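Local coordinates for protein aminopeptidase YwaD (Bacillus subtilis, PDB 6HC6) that hydrolyses peptides from the N terminus, releasing a range of terminal amino acids with the aid of two zinc ions bound per subunit, at residues P42-H47 with M270-R275; S50-L55 with G266-L271; D243-T248 with R315-F320; K237-P242 with P281-I286; A68-A73 with N224-N229. All coordinates share one frame; numbering follows the deposited sequence.

Overall arrangement
From the N terminus, residues 42-47 open interaction 1 and residues 50-55 open interaction 2, both on or just before helix 45-59. Interaction 5 closes first, when strand 226-234 returns to pack against helix 67-82; its whole loop lies within those of interactions 1 and 2. Residues 237-242 and 243-248 then open interactions 4 and 3. Helix 260-277 closes interaction 2 and then interaction 1, which share Met270 and Leu271, and so ties helix 45-59 to helix 260-277, which carries the zinc ligand Asp262. Strand 285-291 closes interaction 4 and strand 316-322 closes interaction 3. These last two cross each other and both helix contacts, while interactions 3, 4 and 5 all reach the same mixed sheet.

Interaction 1 of 5, residues P42-H47 with M270-R275; sequences PFKAKH and MLEMAR. With ACT (acetate ion), chain F; ACT (acetate ion), chain G.
Glu272 OE2 is gripped by two donors arriving from opposite faces of its carboxylate plane: Lys44 N at 2.9 Å and, within its own helix, Arg275 NH2 at 2.7 Å. The other oxygen is treated alike. His47 ND1 bonds to Glu272 OE1 at 3.0 Å from above the carboxylate plane, and Arg275 NE reaches the same oxygen from the opposite face. Arg275 thus holds the acid side-on in a salt bridge, while the histidine ring, perpendicular to the guanidinium, sets CE1 over one guanidinium face. Lys44 is the N-cap of helix 45-59, so the carboxylate of helix 260-277 meets the loop exactly where the N-terminal helix begins, and the helix end would probably favour its negative charge. Beside the polar cluster, Phe43, its CG anti to the backbone N (chi1 -175°), turns one ring face to Glu272 CG in a CH-pi contact, 3.6 Å from the centroid. The ring also packs against helix 412-430 at Asp420 and Thr423. An acetate ion, probably from the crystallisation liquor, accepts from His47 NE2 through OXT at 3.0 Å and from Lys44 NZ through O at 2.8 Å; a second acetate takes a bond from Arg275 NH1.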
# COMPACT_ATOMS: atom_id res chain seq x y z
N PRO A 42 18.07 20.76 -6.65
CA PRO A 42 16.93 21.64 -6.28
C PRO A 42 15.60 20.90 -6.20
O PRO A 42 14.67 21.13 -6.98
CB PRO A 42 16.96 22.69 -7.40
CG PRO A 42 17.52 21.97 -8.58
CD PRO A 42 18.53 20.99 -8.03
N PHE A 43 15.49 19.99 -5.24
CA PHE A 43 14.20 19.37 -4.96
C PHE A 43 13.24 20.43 -4.43
O PHE A 43 13.57 21.18 -3.51
CB PHE A 43 14.36 18.23 -3.93
CG PHE A 43 13.09 17.47 -3.67
CD1 PHE A 43 12.12 17.98 -2.80
CD2 PHE A 43 12.84 16.25 -4.29
CE1 PHE A 43 10.94 17.28 -2.57
CE2 PHE A 43 11.67 15.56 -4.06
CZ PHE A 43 10.71 16.06 -3.20
N LYS A 44 12.05 20.51 -5.02
CA LYS A 44 11.07 21.53 -4.63
C LYS A 44 9.78 20.85 -4.19
O LYS A 44 9.05 20.28 -5.02
CB LYS A 44 10.83 22.52 -5.76
CG LYS A 44 12.07 23.34 -6.08
CD LYS A 44 11.81 24.34 -7.17
CE LYS A 44 13.12 24.92 -7.70
NZ LYS A 44 12.85 26.00 -8.67
N ALA A 45 9.50 20.92 -2.89
CA ALA A 45 8.29 20.29 -2.36
C ALA A 45 7.02 20.87 -2.96
O ALA A 45 6.00 20.19 -3.01
CB ALA A 45 8.26 20.42 -0.83
N LYS A 46 7.05 22.13 -3.44
CA LYS A 46 5.84 22.68 -4.04
C LYS A 46 5.42 21.86 -5.25
O LYS A 46 4.22 21.65 -5.48
CB LYS A 46 6.03 24.16 -4.41
CG LYS A 46 6.99 24.41 -5.57
CD LYS A 46 7.16 25.90 -5.85
CE LYS A 46 8.12 26.12 -7.01
NZ LYS A 46 8.47 27.56 -7.23
N HIS A 47 6.39 21.35 -6.02
CA HIS A 47 6.07 20.48 -7.14
C HIS A 47 5.42 19.20 -6.66
O HIS A 47 4.46 18.71 -7.27
CB HIS A 47 7.33 20.12 -7.92
CG HIS A 47 7.97 21.29 -8.59
ND1 HIS A 47 9.25 21.23 -9.10
CD2 HIS A 47 7.52 22.54 -8.84
CE1 HIS A 47 9.56 22.40 -9.63
NE2 HIS A 47 8.53 23.21 -9.49
N MET A 270 8.97 10.83 -5.61
CA MET A 270 9.66 10.08 -6.66
C MET A 270 9.70 10.89 -7.96
O MET A 270 10.74 10.96 -8.62
CB MET A 270 8.96 8.74 -6.85
CG MET A 270 9.56 7.88 -7.98
SD MET A 270 8.77 8.21 -9.56
CE MET A 270 7.16 7.42 -9.34
N LEU A 271 8.58 11.50 -8.34
CA LEU A 271 8.54 12.23 -9.61
C LEU A 271 9.40 13.48 -9.55
O LEU A 271 10.09 13.82 -10.52
CB LEU A 271 7.10 12.57 -9.99
CG LEU A 271 6.31 11.37 -10.45
CD1 LEU A 271 4.82 11.71 -10.55
CD2 LEU A 271 6.84 10.88 -11.81
N GLU A 272 9.37 14.19 -8.42
CA GLU A 272 10.21 15.38 -8.31
C GLU A 272 11.69 15.00 -8.25
O GLU A 272 12.54 15.73 -8.79
CB GLU A 272 9.81 16.20 -7.09
CG GLU A 272 10.73 17.37 -6.79
CD GLU A 272 10.69 18.47 -7.85
OE1 GLU A 272 9.94 18.36 -8.85
OE2 GLU A 272 11.43 19.45 -7.69
N MET A 273 12.02 13.87 -7.64
CA MET A 273 13.41 13.44 -7.68
C MET A 273 13.83 13.14 -9.12
O MET A 273 14.95 13.47 -9.53
CB MET A 273 13.64 12.21 -6.80
CG MET A 273 15.11 11.83 -6.68
SD MET A 273 15.32 10.16 -6.04
CE MET A 273 14.07 10.18 -4.71
N ALA A 274 12.95 12.51 -9.89
CA ALA A 274 13.25 12.27 -11.30
C ALA A 274 13.49 13.58 -12.05
O ALA A 274 14.37 13.66 -12.91
CB ALA A 274 12.11 11.49 -11.95
N ARG A 275 12.71 14.62 -11.73
CA ARG A 275 12.97 15.92 -12.34
C ARG A 275 14.34 16.45 -11.95
O ARG A 275 15.07 16.98 -12.80
CB ARG A 275 11.89 16.93 -11.94
CG ARG A 275 12.01 18.25 -12.71
CD ARG A 275 11.19 19.37 -12.11
NE ARG A 275 11.68 19.78 -10.79
CZ ARG A 275 12.67 20.64 -10.57
NH1 ARG A 275 13.32 21.20 -11.60
NH2 ARG A 275 13.03 20.93 -9.33
C ACT F . 9.81 26.69 -10.71
O ACT F . 10.46 27.12 -9.72
OXT ACT F . 8.80 25.93 -10.71
CH3 ACT F . 10.31 27.19 -12.11
C ACT G . 12.76 22.27 -14.78
O ACT G . 13.52 21.45 -14.20
OXT ACT G . 12.78 23.53 -14.75
CH3 ACT G . 11.62 21.64 -15.64

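Interaction 2 of 5, residues S50-L55 with G266-L271; sequences STISQL and GTSVML
Thr51 and Ser268 meet where the two helices pack most tightly, their CB atoms 3.7 Å apart and their CA atoms only 5.5 Å apart. The small serine lets a neighbour come in as well: Ile52 CG1 approaches Ser268 OG to 3.4 Å, and Ile52 CD1 lies close behind. That hydroxyl stands between the backbone N and the carbonyl carbon of its own residue (chi1 75°), turned back to bond with Ser265 O, so its polar end is satisfied within the helix while its flank receives the isoleucine. Helices 45-59 and 260-277 cross here at 136°, with segment axes 8.7 Å apart, running in roughly opposite directions on the M28 peptidase domain. The second helix begins near Asp262, which ligates both zinc ions, and the side chain of Thr267 is about 6 Å from that of the zinc ligand His250. Away from the serine the fit relaxes. Leu55 CD1 rests on Thr267 CG2 at 3.9 Å, the two side chains crossing obliquely, and Leu55 also leans on Ser72 and Leu75 of helix 67-82. On the wetter side, Thr51 CG2 barely reaches Leu271 CD1 at 4.1 Å. No direct hydrogen bond joins the segments; instead a water donates to Ser268 O and bonds to Thr51 OG1 at 2.8 Å, while that hydroxyl also pairs with His47 O one turn earlier.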
# COMPACT_ATOMS: atom_id res chain seq x y z
N SER A 50 1.86 19.84 -5.62
CA SER A 50 0.99 19.93 -6.78
C SER A 50 0.62 18.54 -7.29
O SER A 50 -0.54 18.29 -7.65
CB SER A 50 1.67 20.74 -7.88
OG SER A 50 0.79 20.87 -8.99
N THR A 51 1.58 17.63 -7.34
CA THR A 51 1.29 16.27 -7.79
C THR A 51 0.34 15.57 -6.83
O THR A 51 -0.56 14.84 -7.26
CB THR A 51 2.58 15.48 -7.94
OG1 THR A 51 3.40 16.14 -8.91
CG2 THR A 51 2.29 14.05 -8.39
N ILE A 52 0.53 15.78 -5.52
CA ILE A 52 -0.39 15.17 -4.55
C ILE A 52 -1.81 15.69 -4.74
O ILE A 52 -2.78 14.94 -4.59
CB ILE A 52 0.10 15.43 -3.11
CG1 ILE A 52 1.44 14.75 -2.86
CG2 ILE A 52 -0.95 14.96 -2.09
CD1 ILE A 52 2.00 15.11 -1.48
N SER A 53 -1.95 16.99 -5.01
CA SER A 53 -3.27 17.56 -5.28
C SER A 53 -3.91 16.92 -6.50
O SER A 53 -5.10 16.60 -6.50
CB SER A 53 -3.17 19.07 -5.48
OG SER A 53 -4.44 19.63 -5.77
N GLN A 54 -3.13 16.76 -7.57
CA GLN A 54 -3.66 16.11 -8.76
C GLN A 54 -4.15 14.70 -8.45
O GLN A 54 -5.22 14.29 -8.91
CB GLN A 54 -2.59 16.07 -9.84
CG GLN A 54 -2.20 17.42 -10.40
CD GLN A 54 -1.23 17.29 -11.57
OE1 GLN A 54 -0.13 16.77 -11.41
NE2 GLN A 54 -1.64 17.77 -12.74
N LEU A 55 -3.38 13.95 -7.66
CA LEU A 55 -3.73 12.56 -7.40
C LEU A 55 -4.85 12.43 -6.39
O LEU A 55 -5.76 11.63 -6.58
CB LEU A 55 -2.50 11.79 -6.92
CG LEU A 55 -1.37 11.56 -7.92
CD1 LEU A 55 -0.11 11.12 -7.21
CD2 LEU A 55 -1.77 10.55 -9.01
N GLY A 266 4.69 9.64 -1.62
CA GLY A 266 5.85 8.96 -2.19
C GLY A 266 5.88 9.04 -3.70
O GLY A 266 6.95 9.21 -4.31
N THR A 267 4.72 8.91 -4.34
CA THR A 267 4.65 9.06 -5.79
C THR A 267 5.15 10.44 -6.21
O THR A 267 5.94 10.57 -7.16
CB THR A 267 3.22 8.83 -6.26
OG1 THR A 267 2.81 7.49 -5.91
CG2 THR A 267 3.12 8.98 -7.79
N SER A 268 4.74 11.47 -5.47
CA SER A 268 5.09 12.84 -5.83
C SER A 268 6.57 13.11 -5.59
O SER A 268 7.20 13.82 -6.38
CB SER A 268 4.21 13.81 -5.03
OG SER A 268 4.64 13.88 -3.68
N VAL A 269 7.14 12.58 -4.50
CA VAL A 269 8.56 12.79 -4.23
C VAL A 269 9.41 12.03 -5.25
O VAL A 269 10.46 12.50 -5.69
CB VAL A 269 8.89 12.37 -2.79
CG1 VAL A 269 10.38 12.44 -2.54
CG2 VAL A 269 8.12 13.25 -1.80
N MET A 270 8.97 10.83 -5.61
CA MET A 270 9.66 10.08 -6.66
C MET A 270 9.70 10.89 -7.96
O MET A 270 10.74 10.96 -8.62
CB MET A 270 8.96 8.74 -6.85
CG MET A 270 9.56 7.88 -7.98
SD MET A 270 8.77 8.21 -9.56
CE MET A 270 7.16 7.42 -9.34
N LEU A 271 8.58 11.50 -8.34
CA LEU A 271 8.54 12.23 -9.61
C LEU A 271 9.40 13.48 -9.55
O LEU A 271 10.09 13.82 -10.52
CB LEU A 271 7.10 12.57 -9.99
CG LEU A 271 6.31 11.37 -10.45
CD1 LEU A 271 4.82 11.71 -10.55
CD2 LEU A 271 6.84 10.88 -11.81
O HOH W 1 6.02 15.74 -8.07

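Interaction 3 of 5, residues D243-T248 with R315-F320; sequences DIVYVT and RSEVNF
Tyr246 OH donates to Ser316 OG at 2.7 Å, and the serine is bonded in turn to Glu312 O. Further along the strands, Asn319, the bridge partner of Tyr246, gives from ND2 a nearly straight bond to Thr248 OG1, 3.0 Å long and in the amide plane. That hydroxyl, set between its backbone N and carbonyl carbon (chi1 68°) where ND2 meets it, also pairs with Asn321 OD1. Between these side-chain bonds runs the backbone ladder, with Tyr246 N to Val318 O and Phe320 N to Tyr246 O both 2.8 Å. Strands 244-250 and 316-322 are parallel neighbours, 7° apart, in the central mixed sheet of the zinc peptidase domain. The first runs on to the zinc ligand His250, and the second ends just before the ligand Asp323. A beta bulge interrupts their register: Ile244 pairs with Ser316 but Val245 with Val318, and the extra residue, Glu317, still bonds from its N to Ile244 O. The face opposite Tyr246 is apolar. There Val245 and Val318 lie side by side, CG2 to CG1 at 3.6 Å, and Val245 CG1 meets the Phe320 ring edge. At the outer end Ile244 CD1 sits over the centre of the Arg315 guanidinium, whose NH1 is held by Pro242 O and Glu285. Asp243 OD2 and Glu317 OE1 come to 3.4 Å, like charges that Lys284 NZ, salt-bridged to Glu317 OE1 and in a long, weak pair with Asp243 OD2, would probably ease.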
# COMPACT_ATOMS: atom_id res chain seq x y z
N ASP A 243 24.69 -0.99 -13.95
CA ASP A 243 24.01 -1.27 -12.69
C ASP A 243 22.68 -0.53 -12.65
O ASP A 243 22.57 0.60 -13.13
CB ASP A 243 24.89 -0.84 -11.51
CG ASP A 243 26.16 -1.66 -11.38
OD1 ASP A 243 26.18 -2.82 -11.86
OD2 ASP A 243 27.14 -1.14 -10.80
N ILE A 244 21.65 -1.17 -12.09
CA ILE A 244 20.31 -0.61 -12.06
C ILE A 244 19.99 -0.11 -10.66
O ILE A 244 20.17 -0.83 -9.67
CB ILE A 244 19.25 -1.63 -12.50
CG1 ILE A 244 19.53 -2.12 -13.92
CG2 ILE A 244 17.88 -1.00 -12.49
CD1 ILE A 244 18.90 -3.46 -14.19
N VAL A 245 19.46 1.12 -10.58
CA VAL A 245 18.97 1.72 -9.35
C VAL A 245 17.48 1.98 -9.52
O VAL A 245 17.07 2.52 -10.55
CB VAL A 245 19.74 3.03 -9.04
CG1 VAL A 245 19.09 3.82 -7.89
CG2 VAL A 245 21.21 2.74 -8.77
N TYR A 246 16.68 1.54 -8.56
CA TYR A 246 15.23 1.67 -8.63
C TYR A 246 14.76 2.71 -7.62
O TYR A 246 15.10 2.63 -6.44
CB TYR A 246 14.54 0.33 -8.34
CG TYR A 246 14.99 -0.83 -9.22
CD1 TYR A 246 14.29 -1.18 -10.37
CD2 TYR A 246 16.09 -1.60 -8.86
CE1 TYR A 246 14.67 -2.23 -11.14
CE2 TYR A 246 16.48 -2.68 -9.63
CZ TYR A 246 15.76 -2.98 -10.77
OH TYR A 246 16.13 -4.04 -11.56
N VAL A 247 13.97 3.69 -8.07
CA VAL A 247 13.33 4.67 -7.19
C VAL A 247 11.83 4.50 -7.38
O VAL A 247 11.33 4.66 -8.51
CB VAL A 247 13.77 6.11 -7.51
CG1 VAL A 247 13.15 7.07 -6.48
CG2 VAL A 247 15.28 6.22 -7.50
N THR A 248 11.13 4.11 -6.31
CA THR A 248 9.80 3.54 -6.49
C THR A 248 8.82 4.06 -5.45
O THR A 248 9.19 4.47 -4.34
CB THR A 248 9.82 2.01 -6.47
OG1 THR A 248 10.16 1.54 -5.16
CG2 THR A 248 10.83 1.43 -7.49
N ARG A 315 22.34 -7.31 -12.44
CA ARG A 315 22.73 -5.91 -12.52
C ARG A 315 22.05 -5.05 -11.47
O ARG A 315 22.42 -3.88 -11.31
CB ARG A 315 22.41 -5.29 -13.89
CG ARG A 315 22.91 -6.00 -15.11
CD ARG A 315 22.83 -5.06 -16.31
NE ARG A 315 21.53 -5.02 -16.99
CZ ARG A 315 20.85 -3.91 -17.26
NH1 ARG A 315 21.31 -2.73 -16.88
NH2 ARG A 315 19.69 -3.98 -17.90
N SER A 316 21.05 -5.57 -10.76
CA SER A 316 20.23 -4.75 -9.88
C SER A 316 20.99 -4.41 -8.61
O SER A 316 21.46 -5.31 -7.90
CB SER A 316 18.93 -5.47 -9.53
OG SER A 316 18.10 -5.60 -10.67
N GLU A 317 21.10 -3.12 -8.31
CA GLU A 317 21.95 -2.67 -7.21
C GLU A 317 21.17 -2.28 -5.97
O GLU A 317 21.46 -2.78 -4.88
CB GLU A 317 22.81 -1.49 -7.67
CG GLU A 317 23.75 -0.96 -6.60
CD GLU A 317 24.61 0.17 -7.12
OE1 GLU A 317 25.25 -0.02 -8.17
OE2 GLU A 317 24.62 1.25 -6.49
N VAL A 318 20.18 -1.40 -6.11
CA VAL A 318 19.55 -0.81 -4.94
C VAL A 318 18.16 -0.33 -5.33
O VAL A 318 17.95 0.10 -6.47
CB VAL A 318 20.45 0.32 -4.37
CG1 VAL A 318 20.75 1.37 -5.44
CG2 VAL A 318 19.83 0.97 -3.23
N ASN A 319 17.21 -0.44 -4.40
CA ASN A 319 15.85 0.07 -4.53
C ASN A 319 15.58 1.04 -3.38
O ASN A 319 15.65 0.65 -2.21
CB ASN A 319 14.82 -1.07 -4.50
CG ASN A 319 13.41 -0.58 -4.21
OD1 ASN A 319 12.74 -1.08 -3.31
ND2 ASN A 319 12.96 0.41 -4.98
N PHE A 320 15.29 2.30 -3.71
CA PHE A 320 14.81 3.29 -2.75
C PHE A 320 13.30 3.39 -2.92
O PHE A 320 12.83 3.93 -3.93
CB PHE A 320 15.43 4.67 -3.00
CG PHE A 320 16.91 4.73 -2.85
CD1 PHE A 320 17.74 4.27 -3.86
CD2 PHE A 320 17.48 5.27 -1.70
CE1 PHE A 320 19.13 4.33 -3.73
CE2 PHE A 320 18.86 5.35 -1.57
CZ PHE A 320 19.68 4.87 -2.57
O HOH W 2 24.69 -4.54 -9.50

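Interaction 4 of 5, residues K237-P242 with P281-I286; sequences KNIKHP and PSDKEI
Ile239 sets CG1 anti to its carbonyl carbon (chi1 -52°) and then turns CD1 aside at chi2 (-83°), which brings that methyl against the carboxylate of Asp283. Asp283 answers with CG likewise anti to its carbonyl carbon (chi1 -68°), and the side chains cross at about a right angle. Ile239 CD1 comes to 3.2 Å from Asp283 OD1, a methyl lying against a carboxylate whose OD1 has a long, weak ion pair with Lys432. Ile239 CG2 lies by the backbone, 3.9 Å from Asp283 O. An alanine here, lacking CG1, CG2 and CD1, would probably leave this flank of the carboxylate uncovered and the acid freer to turn. The contact lies at the strand ends of the mixed sheet: residues 237-242 form the loop from strand 226-234 to strand 244-250, and it passes the start of strand 285-291, which runs between those two. An ST turn leads into that strand, Lys284 N bonding to Ser282 OG at 2.9 Å, and Ser282 OG is also bonded to Val430 O at the end of helix 412-430. Pro242 completes the contact where the loop rejoins the sheet. Its CB touches Asp283 O at 3.4 Å and its CG meets Glu285 CB at 3.8 Å. The Glu285 carboxylate extends past the proline ring to salt bridges with Arg287 through OE1 and Lys235 through OE2.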
# COMPACT_ATOMS: atom_id res chain seq x y z
N LYS A 237 24.04 6.49 -22.03
CA LYS A 237 24.01 6.26 -23.47
C LYS A 237 25.01 5.19 -23.90
O LYS A 237 24.69 4.35 -24.75
CB LYS A 237 24.26 7.56 -24.24
CG LYS A 237 24.18 7.39 -25.76
CD LYS A 237 23.62 8.63 -26.46
CE LYS A 237 22.10 8.71 -26.34
NZ LYS A 237 21.40 7.86 -27.34
N ASN A 238 26.23 5.20 -23.35
CA ASN A 238 27.23 4.26 -23.83
C ASN A 238 27.89 3.52 -22.67
O ASN A 238 29.12 3.37 -22.60
CB ASN A 238 28.25 4.97 -24.72
CG ASN A 238 27.64 5.43 -26.05
OD1 ASN A 238 27.62 6.62 -26.36
ND2 ASN A 238 27.13 4.48 -26.83
N ILE A 239 27.07 3.04 -21.75
CA ILE A 239 27.45 2.03 -20.77
C ILE A 239 26.72 0.74 -21.14
O ILE A 239 25.49 0.74 -21.30
CB ILE A 239 27.10 2.45 -19.33
CG1 ILE A 239 27.66 3.84 -19.00
CG2 ILE A 239 27.60 1.40 -18.34
CD1 ILE A 239 29.12 3.83 -18.58
N LYS A 240 27.46 -0.35 -21.26
CA LYS A 240 26.86 -1.65 -21.54
C LYS A 240 26.58 -2.38 -20.24
O LYS A 240 27.43 -2.43 -19.35
CB LYS A 240 27.77 -2.47 -22.45
CG LYS A 240 28.31 -1.68 -23.63
CD LYS A 240 29.75 -2.04 -23.94
CE LYS A 240 30.71 -1.20 -23.10
NZ LYS A 240 31.04 0.11 -23.72
N HIS A 241 25.38 -2.94 -20.12
CA HIS A 241 24.92 -3.64 -18.93
C HIS A 241 25.15 -2.83 -17.64
O HIS A 241 25.79 -3.31 -16.70
CB HIS A 241 25.60 -5.00 -18.82
CG HIS A 241 25.28 -5.93 -19.94
ND1 HIS A 241 26.17 -6.20 -20.96
CD2 HIS A 241 24.16 -6.65 -20.21
CE1 HIS A 241 25.61 -7.05 -21.81
NE2 HIS A 241 24.40 -7.34 -21.38
N PRO A 242 24.60 -1.62 -17.55
CA PRO A 242 24.83 -0.79 -16.35
C PRO A 242 24.15 -1.37 -15.11
O PRO A 242 23.16 -2.11 -15.19
CB PRO A 242 24.21 0.56 -16.73
CG PRO A 242 23.16 0.21 -17.75
CD PRO A 242 23.73 -0.94 -18.53
N PRO A 281 24.50 13.60 -14.65
CA PRO A 281 25.17 12.50 -15.35
C PRO A 281 25.39 11.30 -14.44
O PRO A 281 25.72 11.44 -13.26
CB PRO A 281 26.50 13.11 -15.80
CG PRO A 281 26.28 14.60 -15.74
CD PRO A 281 25.34 14.81 -14.59
N SER A 282 25.18 10.10 -15.00
CA SER A 282 25.35 8.88 -14.22
C SER A 282 25.60 7.71 -15.16
O SER A 282 25.07 7.66 -16.27
CB SER A 282 24.12 8.59 -13.36
OG SER A 282 24.21 7.31 -12.77
N ASP A 283 26.40 6.76 -14.68
CA ASP A 283 26.63 5.50 -15.36
C ASP A 283 25.67 4.40 -14.91
O ASP A 283 25.71 3.29 -15.45
CB ASP A 283 28.08 5.03 -15.16
CG ASP A 283 29.09 5.94 -15.86
OD1 ASP A 283 28.74 6.56 -16.89
OD2 ASP A 283 30.24 6.02 -15.39
N LYS A 284 24.82 4.69 -13.93
CA LYS A 284 23.77 3.77 -13.55
C LYS A 284 22.55 3.93 -14.45
O LYS A 284 22.29 5.01 -14.99
CB LYS A 284 23.34 4.00 -12.10
CG LYS A 284 24.48 4.20 -11.14
CD LYS A 284 25.19 2.89 -10.82
CE LYS A 284 26.21 3.08 -9.71
NZ LYS A 284 26.98 1.84 -9.44
N GLU A 285 21.81 2.85 -14.61
CA GLU A 285 20.47 2.90 -15.19
C GLU A 285 19.49 3.14 -14.06
O GLU A 285 19.40 2.33 -13.13
CB GLU A 285 20.14 1.61 -15.93
CG GLU A 285 18.73 1.60 -16.51
CD GLU A 285 18.41 0.34 -17.29
OE1 GLU A 285 17.21 -0.00 -17.42
OE2 GLU A 285 19.36 -0.30 -17.78
N ILE A 286 18.77 4.26 -14.10
CA ILE A 286 17.85 4.61 -13.02
C ILE A 286 16.43 4.39 -13.51
O ILE A 286 16.00 4.98 -14.51
CB ILE A 286 18.06 6.05 -12.54
CG1 ILE A 286 19.54 6.29 -12.24
CG2 ILE A 286 17.22 6.27 -11.29
CD1 ILE A 286 19.86 7.74 -11.93

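Interaction 5 of 5, residues A68-A73 with N224-N229; sequences AEKKSA and NQTSQN
Lys70 leads from its helix to Thr226 and Gln228 on the neighbouring strand. Beyond CB, its CG lies 3.7 Å from Gln228 OE1; further out, CE comes to 3.4 Å from Thr226 O. A final bend at chi4 (-57°) places NZ between two acceptors, Thr226 OG1 at 2.8 Å and Gln228 OE1 at 3.0 Å, the latter met in its carbonyl plane. A third bond, to Thr226 O, is weak. An alanine here would probably leave both acceptors without this donor and the Gln228 amide freer to turn. Helix 67-82 packs on strand 226-234 of the mixed sheet and runs nearly the same way, the segment directions 22° apart and the axes 8.8 Å apart; strand 86-93, the outermost of the sheet, pairs with strand 226-234 on one side. One residue back on the helix, Glu69 has an extended chain and takes a bond from Ser227 OG to OE2, 2.7 Å long and arriving from above the carboxylate plane. The same acid is bonded to Gly65 N through OE2 and to Ala293 N through OE1, and its side chain is about 7 Å from that of the zinc ligand His250. Next to these polar bonds, Ala73 CB packs on Gln228 CG at 3.8 Å, with Tyr251 touching the alanine as well.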
# COMPACT_ATOMS: atom_id res chain seq x y z
N ALA A 68 -10.09 5.39 -11.47
CA ALA A 68 -9.24 6.40 -10.85
C ALA A 68 -7.77 5.99 -10.88
O ALA A 68 -6.89 6.82 -11.10
CB ALA A 68 -9.68 6.66 -9.41
N GLU A 69 -7.48 4.71 -10.64
CA GLU A 69 -6.09 4.28 -10.72
C GLU A 69 -5.59 4.37 -12.16
O GLU A 69 -4.45 4.78 -12.39
CB GLU A 69 -5.92 2.87 -10.16
CG GLU A 69 -4.44 2.49 -9.96
CD GLU A 69 -4.21 1.01 -9.70
OE1 GLU A 69 -3.39 0.68 -8.82
OE2 GLU A 69 -4.83 0.17 -10.39
N LYS A 70 -6.43 4.03 -13.13
CA LYS A 70 -6.00 4.11 -14.52
C LYS A 70 -5.77 5.56 -14.94
O LYS A 70 -4.78 5.86 -15.62
CB LYS A 70 -7.01 3.40 -15.42
CG LYS A 70 -6.70 1.88 -15.49
CD LYS A 70 -7.92 0.99 -15.53
CE LYS A 70 -7.58 -0.44 -15.08
NZ LYS A 70 -6.47 -1.09 -15.87
N LYS A 71 -6.65 6.47 -14.52
CA LYS A 71 -6.45 7.89 -14.78
C LYS A 71 -5.13 8.36 -14.18
O LYS A 71 -4.39 9.13 -14.80
CB LYS A 71 -7.62 8.69 -14.21
CG LYS A 71 -7.77 10.10 -14.74
CD LYS A 71 -9.24 10.49 -14.76
CE LYS A 71 -9.43 11.93 -15.24
NZ LYS A 71 -9.14 12.90 -14.15
N SER A 72 -4.83 7.90 -12.96
CA SER A 72 -3.58 8.28 -12.30
C SER A 72 -2.38 7.77 -13.07
O SER A 72 -1.36 8.46 -13.17
CB SER A 72 -3.56 7.74 -10.87
OG SER A 72 -4.67 8.20 -10.15
N ALA A 73 -2.48 6.55 -13.62
CA ALA A 73 -1.37 6.01 -14.41
C ALA A 73 -1.10 6.87 -15.63
O ALA A 73 0.06 7.13 -15.97
CB ALA A 73 -1.67 4.57 -14.82
N ASN A 224 -12.21 -9.43 -14.52
CA ASN A 224 -11.34 -8.83 -15.53
C ASN A 224 -10.59 -7.62 -14.97
O ASN A 224 -10.27 -6.69 -15.72
CB ASN A 224 -12.12 -8.41 -16.78
CG ASN A 224 -12.46 -9.58 -17.68
OD1 ASN A 224 -12.21 -10.74 -17.33
ND2 ASN A 224 -13.03 -9.28 -18.84
N GLN A 225 -10.29 -7.62 -13.67
CA GLN A 225 -9.61 -6.48 -13.07
C GLN A 225 -8.13 -6.49 -13.43
O GLN A 225 -7.48 -7.54 -13.42
CB GLN A 225 -9.75 -6.51 -11.55
CG GLN A 225 -11.19 -6.52 -11.08
CD GLN A 225 -11.91 -5.23 -11.40
OE1 GLN A 225 -11.70 -4.21 -10.75
NE2 GLN A 225 -12.80 -5.27 -12.39
N THR A 226 -7.60 -5.31 -13.72
CA THR A 226 -6.19 -5.16 -14.06
C THR A 226 -5.66 -3.89 -13.42
O THR A 226 -6.40 -2.94 -13.18
CB THR A 226 -5.97 -5.09 -15.57
OG1 THR A 226 -6.59 -3.91 -16.09
CG2 THR A 226 -6.55 -6.31 -16.26
N SER A 227 -4.36 -3.88 -13.17
CA SER A 227 -3.69 -2.67 -12.73
C SER A 227 -2.47 -2.46 -13.61
O SER A 227 -2.30 -3.16 -14.61
CB SER A 227 -3.31 -2.76 -11.26
OG SER A 227 -2.76 -1.53 -10.80
N GLN A 228 -1.61 -1.51 -13.26
CA GLN A 228 -0.45 -1.29 -14.10
C GLN A 228 0.63 -0.58 -13.30
O GLN A 228 0.36 0.09 -12.31
CB GLN A 228 -0.79 -0.49 -15.36
CG GLN A 228 -1.55 0.81 -15.09
CD GLN A 228 -2.98 0.56 -14.67
OE1 GLN A 228 -3.69 -0.27 -15.25
NE2 GLN A 228 -3.41 1.23 -13.60
N ASN A 229 1.86 -0.77 -13.76
CA ASN A 229 3.02 -0.04 -13.26
C ASN A 229 3.46 0.92 -14.34
O ASN A 229 3.29 0.65 -15.54
CB ASN A 229 4.17 -0.99 -12.92
CG ASN A 229 3.78 -2.06 -11.91
OD1 ASN A 229 3.06 -1.78 -10.96
ND2 ASN A 229 4.25 -3.28 -12.12
O HOH W 3 -5.99 0.24 -12.53